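Local structure of uncharacterized protein (Leptotrichia buccalis, 3T8K) at residues A[121-126]-A[158-163]; A[134-139]-A[164-169]. The protein is of unknown function but folds as an ankyrin-type stack of helical hairpins, a scaffold that in relatives commonly binds other proteins. All coordinates share one frame; numbering follows the deposited sequence.

Contact 1: A[121-126]-A[158-163]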
# COMPACT_ATOMS: atom_id res chain seq x y z
N ASN A 121 -9.27 2.47 5.80
CA ASN A 121 -8.22 1.58 6.32
C ASN A 121 -8.00 1.69 7.83
O ASN A 121 -7.48 0.77 8.45
CB ASN A 121 -6.89 1.81 5.59
CG ASN A 121 -5.90 0.67 5.79
OD1 ASN A 121 -6.25 -0.51 5.70
ND2 ASN A 121 -4.65 1.02 6.08
N ILE A 122 -8.39 2.81 8.44
CA ILE A 122 -8.09 2.96 9.86
C ILE A 122 -8.82 1.90 10.67
O ILE A 122 -8.42 1.55 11.78
CB ILE A 122 -8.38 4.37 10.40
CG1 ILE A 122 -9.88 4.62 10.56
CG2 ILE A 122 -7.71 5.42 9.51
CD1 ILE A 122 -10.21 5.95 11.21
N PHE A 123 -9.89 1.37 10.09
CA PHE A 123 -10.68 0.35 10.79
C PHE A 123 -10.00 -1.01 10.69
O PHE A 123 -10.46 -1.98 11.29
CB PHE A 123 -12.11 0.34 10.26
CG PHE A 123 -12.76 1.69 10.30
CD1 PHE A 123 -12.96 2.34 11.52
CD2 PHE A 123 -13.14 2.34 9.14
CE1 PHE A 123 -13.53 3.60 11.56
CE2 PHE A 123 -13.71 3.60 9.17
CZ PHE A 123 -13.92 4.22 10.39
N ASN A 124 -8.90 -1.06 9.95
CA ASN A 124 -8.09 -2.26 9.84
C ASN A 124 -6.90 -2.24 10.79
O ASN A 124 -6.17 -3.22 10.92
CB ASN A 124 -7.56 -2.43 8.42
CG ASN A 124 -8.62 -2.93 7.47
OD1 ASN A 124 -9.44 -3.78 7.83
ND2 ASN A 124 -8.62 -2.39 6.26
N TYR A 125 -6.68 -1.09 11.42
CA TYR A 125 -5.50 -0.91 12.25
C TYR A 125 -5.47 -1.90 13.40
O TYR A 125 -6.48 -2.12 14.08
CB TYR A 125 -5.43 0.51 12.80
CG TYR A 125 -5.04 1.58 11.79
CD1 TYR A 125 -4.72 1.26 10.47
CD2 TYR A 125 -4.98 2.91 12.17
CE1 TYR A 125 -4.36 2.26 9.55
CE2 TYR A 125 -4.64 3.90 11.28
CZ TYR A 125 -4.32 3.58 9.97
OH TYR A 125 -3.97 4.58 9.11
N PHE A 126 -4.31 -2.50 13.61
CA PHE A 126 -4.10 -3.34 14.77
C PHE A 126 -3.57 -2.49 15.92
O PHE A 126 -2.41 -2.61 16.31
CB PHE A 126 -3.11 -4.47 14.46
CG PHE A 126 -2.98 -5.48 15.58
CD1 PHE A 126 -3.95 -6.46 15.75
CD2 PHE A 126 -1.91 -5.44 16.45
CE1 PHE A 126 -3.84 -7.38 16.78
CE2 PHE A 126 -1.79 -6.36 17.48
CZ PHE A 126 -2.76 -7.33 17.64
N LEU A 158 -20.62 2.36 7.07
CA LEU A 158 -21.24 1.86 8.30
C LEU A 158 -21.26 0.33 8.28
O LEU A 158 -20.87 -0.32 9.25
CB LEU A 158 -22.65 2.43 8.48
CG LEU A 158 -23.41 1.91 9.71
CD1 LEU A 158 -22.76 2.38 11.00
CD2 LEU A 158 -24.88 2.32 9.68
N GLU A 159 -21.72 -0.23 7.17
CA GLU A 159 -21.80 -1.68 7.04
C GLU A 159 -20.45 -2.37 7.28
O GLU A 159 -20.39 -3.43 7.91
CB GLU A 159 -22.42 -2.06 5.68
CG GLU A 159 -23.92 -1.78 5.63
CD GLU A 159 -24.48 -1.62 4.21
OE1 GLU A 159 -25.70 -1.36 4.10
OE2 GLU A 159 -23.72 -1.75 3.22
N PHE A 160 -19.37 -1.75 6.79
CA PHE A 160 -18.01 -2.28 6.97
C PHE A 160 -17.58 -2.27 8.43
O PHE A 160 -17.03 -3.25 8.94
CB PHE A 160 -17.01 -1.45 6.14
CG PHE A 160 -15.57 -1.88 6.31
CD1 PHE A 160 -15.12 -3.11 5.84
CD2 PHE A 160 -14.64 -1.03 6.90
CE1 PHE A 160 -13.79 -3.49 5.98
CE2 PHE A 160 -13.31 -1.40 7.05
CZ PHE A 160 -12.87 -2.63 6.58
N VAL A 161 -17.81 -1.15 9.10
CA VAL A 161 -17.39 -1.01 10.49
C VAL A 161 -18.16 -1.98 11.39
O VAL A 161 -17.61 -2.53 12.34
CB VAL A 161 -17.53 0.45 10.97
CG1 VAL A 161 -17.25 0.56 12.46
CG2 VAL A 161 -16.58 1.35 10.16
N LYS A 162 -19.43 -2.19 11.07
CA LYS A 162 -20.25 -3.16 11.80
C LYS A 162 -19.60 -4.55 11.87
O LYS A 162 -19.78 -5.28 12.84
CB LYS A 162 -21.65 -3.27 11.17
CG LYS A 162 -22.68 -2.33 11.77
CD LYS A 162 -23.99 -2.34 10.99
CE LYS A 162 -23.85 -1.59 9.67
NZ LYS A 162 -25.13 -1.50 8.91
N ARG A 163 -18.82 -4.90 10.85
CA ARG A 163 -18.25 -6.24 10.75
C ARG A 163 -16.76 -6.30 11.14
O ARG A 163 -16.12 -7.34 11.02
CB ARG A 163 -18.48 -6.83 9.36
CG ARG A 163 -19.78 -7.63 9.24
CD ARG A 163 -20.38 -7.53 7.84
NE ARG A 163 -19.34 -7.47 6.81
CZ ARG A 163 -19.59 -7.30 5.51
NH1 ARG A 163 -20.84 -7.18 5.08
NH2 ARG A 163 -18.58 -7.25 4.65
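Phe-123 packs on Phe-160 and Val-161 in an apolar contact late in an ankyrin-type helical stack, where the 3-10 segment 121-124 meets helix 157-162. The backbones come nearest at Phe-123 and Val-161, and the phenyl ring of Phe-123 lies against Val-161. Val-161 CG2 stands almost on the ring normal, 3.6 Å from the centroid and 7° off it, a CH-pi contact over the middle of one face. Ile-122 CG1 lies over the opposite face, which leaves the ring clamped between two aliphatic branches. Closer to the backbone, Phe-160 CE2 touches Phe-123 CB at 3.8 Å; Phe-160 reaches across because its CG is anti to the backbone N (chi1 177°). A serine here would probably leave Val-161 CG2 and Ile-122 CG1 facing a gap where the ring had separated them. Phe-160 also takes a cation-pi contact from Lys-120, and Cys-164 of the second subunit packs on both Phe-160 and Asn-124. The Asn-124 amide stands nearly perpendicular to the Phe-160 ring and meets its edge, Asn-124 OD1 lying 3.8 Å from Phe-160 CZ, while Asn-124 ND2 fixes the amide's rotation with a nearly straight 3.1 Å hydrogen bond to Asn-121 OD1.

Contact 2: A[134-139]-A[164-169]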
# COMPACT_ATOMS: atom_id res chain seq x y z
N PRO A 134 -8.39 9.99 19.69
CA PRO A 134 -8.07 11.32 19.17
C PRO A 134 -8.32 11.41 17.66
O PRO A 134 -8.94 12.38 17.21
CB PRO A 134 -6.58 11.47 19.49
CG PRO A 134 -6.37 10.60 20.69
CD PRO A 134 -7.26 9.40 20.44
N LEU A 135 -7.86 10.42 16.90
CA LEU A 135 -8.10 10.40 15.46
C LEU A 135 -9.59 10.32 15.14
O LEU A 135 -10.07 11.03 14.26
CB LEU A 135 -7.32 9.26 14.78
CG LEU A 135 -7.55 9.06 13.29
CD1 LEU A 135 -7.19 10.35 12.53
CD2 LEU A 135 -6.74 7.88 12.74
N TYR A 136 -10.33 9.47 15.85
CA TYR A 136 -11.77 9.35 15.66
C TYR A 136 -12.47 10.70 15.86
O TYR A 136 -13.36 11.08 15.10
CB TYR A 136 -12.37 8.34 16.64
CG TYR A 136 -12.12 6.87 16.35
CD1 TYR A 136 -11.73 6.43 15.09
CD2 TYR A 136 -12.32 5.91 17.34
CE1 TYR A 136 -11.52 5.08 14.84
CE2 TYR A 136 -12.11 4.57 17.10
CZ TYR A 136 -11.72 4.16 15.85
OH TYR A 136 -11.52 2.82 15.63
N LYS A 137 -12.05 11.43 16.89
CA LYS A 137 -12.62 12.74 17.20
C LYS A 137 -12.38 13.74 16.07
O LYS A 137 -13.28 14.51 15.73
CB LYS A 137 -12.07 13.27 18.51
CG LYS A 137 -12.60 12.53 19.74
CD LYS A 137 -12.09 13.17 21.02
CE LYS A 137 -12.66 12.50 22.26
NZ LYS A 137 -12.16 13.19 23.48
N LEU A 138 -11.17 13.72 15.52
CA LEU A 138 -10.83 14.60 14.41
C LEU A 138 -11.77 14.34 13.25
O LEU A 138 -12.38 15.26 12.70
CB LEU A 138 -9.38 14.38 13.96
CG LEU A 138 -8.27 14.94 14.85
CD1 LEU A 138 -6.91 14.46 14.36
CD2 LEU A 138 -8.34 16.46 14.89
N ILE A 139 -11.89 13.07 12.87
CA ILE A 139 -12.70 12.70 11.73
C ILE A 139 -14.19 13.02 11.91
O ILE A 139 -14.80 13.65 11.06
CB ILE A 139 -12.50 11.22 11.36
CG1 ILE A 139 -11.04 10.98 10.96
CG2 ILE A 139 -13.44 10.82 10.24
CD1 ILE A 139 -10.71 9.52 10.69
N CYS A 164 -16.21 -5.18 11.59
CA CYS A 164 -14.90 -5.18 12.22
C CYS A 164 -15.12 -5.32 13.72
O CYS A 164 -16.24 -5.29 14.20
CB CYS A 164 -14.14 -3.91 11.90
SG CYS A 164 -13.69 -3.77 10.17
N GLN A 165 -14.05 -5.49 14.48
CA GLN A 165 -14.20 -5.54 15.92
C GLN A 165 -13.84 -4.18 16.50
O GLN A 165 -12.88 -4.04 17.25
CB GLN A 165 -13.36 -6.66 16.53
CG GLN A 165 -14.15 -7.93 16.86
CD GLN A 165 -13.84 -9.10 15.93
OE1 GLN A 165 -13.02 -9.97 16.25
NE2 GLN A 165 -14.49 -9.13 14.77
N LYS A 166 -14.62 -3.16 16.11
CA LYS A 166 -14.34 -1.78 16.48
C LYS A 166 -15.58 -1.11 17.07
O LYS A 166 -16.16 -0.22 16.44
CB LYS A 166 -13.89 -0.99 15.25
CG LYS A 166 -12.69 -1.57 14.52
CD LYS A 166 -11.46 -1.52 15.40
CE LYS A 166 -10.18 -1.79 14.60
NZ LYS A 166 -9.02 -1.29 15.38
N PRO A 167 -16.00 -1.54 18.26
CA PRO A 167 -17.25 -1.04 18.85
C PRO A 167 -17.25 0.48 19.07
O PRO A 167 -18.30 1.11 18.97
CB PRO A 167 -17.33 -1.77 20.19
CG PRO A 167 -15.91 -2.18 20.48
CD PRO A 167 -15.33 -2.50 19.15
N ILE A 168 -16.09 1.05 19.36
CA ILE A 168 -16.02 2.49 19.60
C ILE A 168 -16.28 3.26 18.31
O ILE A 168 -17.07 4.21 18.29
CB ILE A 168 -14.67 2.92 20.22
CG1 ILE A 168 -14.43 2.18 21.55
CG2 ILE A 168 -14.64 4.42 20.45
CD1 ILE A 168 -13.19 2.63 22.29
N ALA A 169 -15.62 2.86 17.23
CA ALA A 169 -15.86 3.49 15.94
C ALA A 169 -17.33 3.33 15.54
O ALA A 169 -17.93 4.24 14.97
CB ALA A 169 -14.96 2.87 14.88
O HOH W 1 -9.38 1.32 14.38
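With CG anti to its carbonyl carbon (chi1 -75°), Tyr-136 sends its ring from helix 129-140 over to Ala-169 in the first turn of helix 167-180, while Lys-166, bent at its first two torsions (-56° and -65°) and extended beyond them, brings its amine toward the same phenol. The methyl of Ala-169 meets the far end of the tyrosine: CB is 3.5 Å from Tyr-136 OH and 3.6 Å from Tyr-136 CZ, and Ala-169 CA lies over one face of the ring. Ile-168 adds a looser touch, its CG2 branch 4.2 Å from Tyr-136 CD2, the two side chains crossing at about a right angle.

The polar ends are joined through water. Water 1 donates to Tyr-136 OH at 2.9 Å and accepts from Lys-166 NZ at 2.8 Å, bridging two buried residues whose direct contact is limited to Tyr-136 OH near Lys-166 CD. Each has a further partner: Tyr-136 OH is hydrogen-bonded to Glu-129 OE2, and Lys-166 NZ to Tyr-125 O. Glu-129 also binds the backbone N of Ile-168 through OE1 and that of Ala-169 through OE2, where the start of the helix would probably favour its negative charge. The phenol is thus held by water and carboxylate while its ring rests on the helix whose first amides that carboxylate engages.

Lys-166 occupies the N-cap position, and two residues earlier Cys-164 forms a disulfide with Cys-164 of the second subunit, which places this helix start beside the dimer interface. Joining helix 129-140 to helix 167-180 by a buried aromatic set against Ala-169 and the branch of Ile-168 is in keeping with the layered helix packing of an ankyrin-repeat solenoid.

Overall arrangement
Helices up to 90-102 build the stack before either contact begins. The chain then runs through 121-126 and 134-139, and later through 158-163 and 164-169. Contact 1 closes a loop of 31 intervening residues and contact 2 one of 24; because their segments alternate, the loops cross. Their centres are about 9 Å apart, and they share packing: Phe-123 CE1 lies 3.7 Å from Ala-169 CB, and Ile-122 CD1 lies 3.6 Å from Ile-139 CD1. Together they tie the loop before helix 129-140, and that helix itself, to the successive helices 157-162 and 167-180, on a side of the chain where both contacts also touch the second subunit.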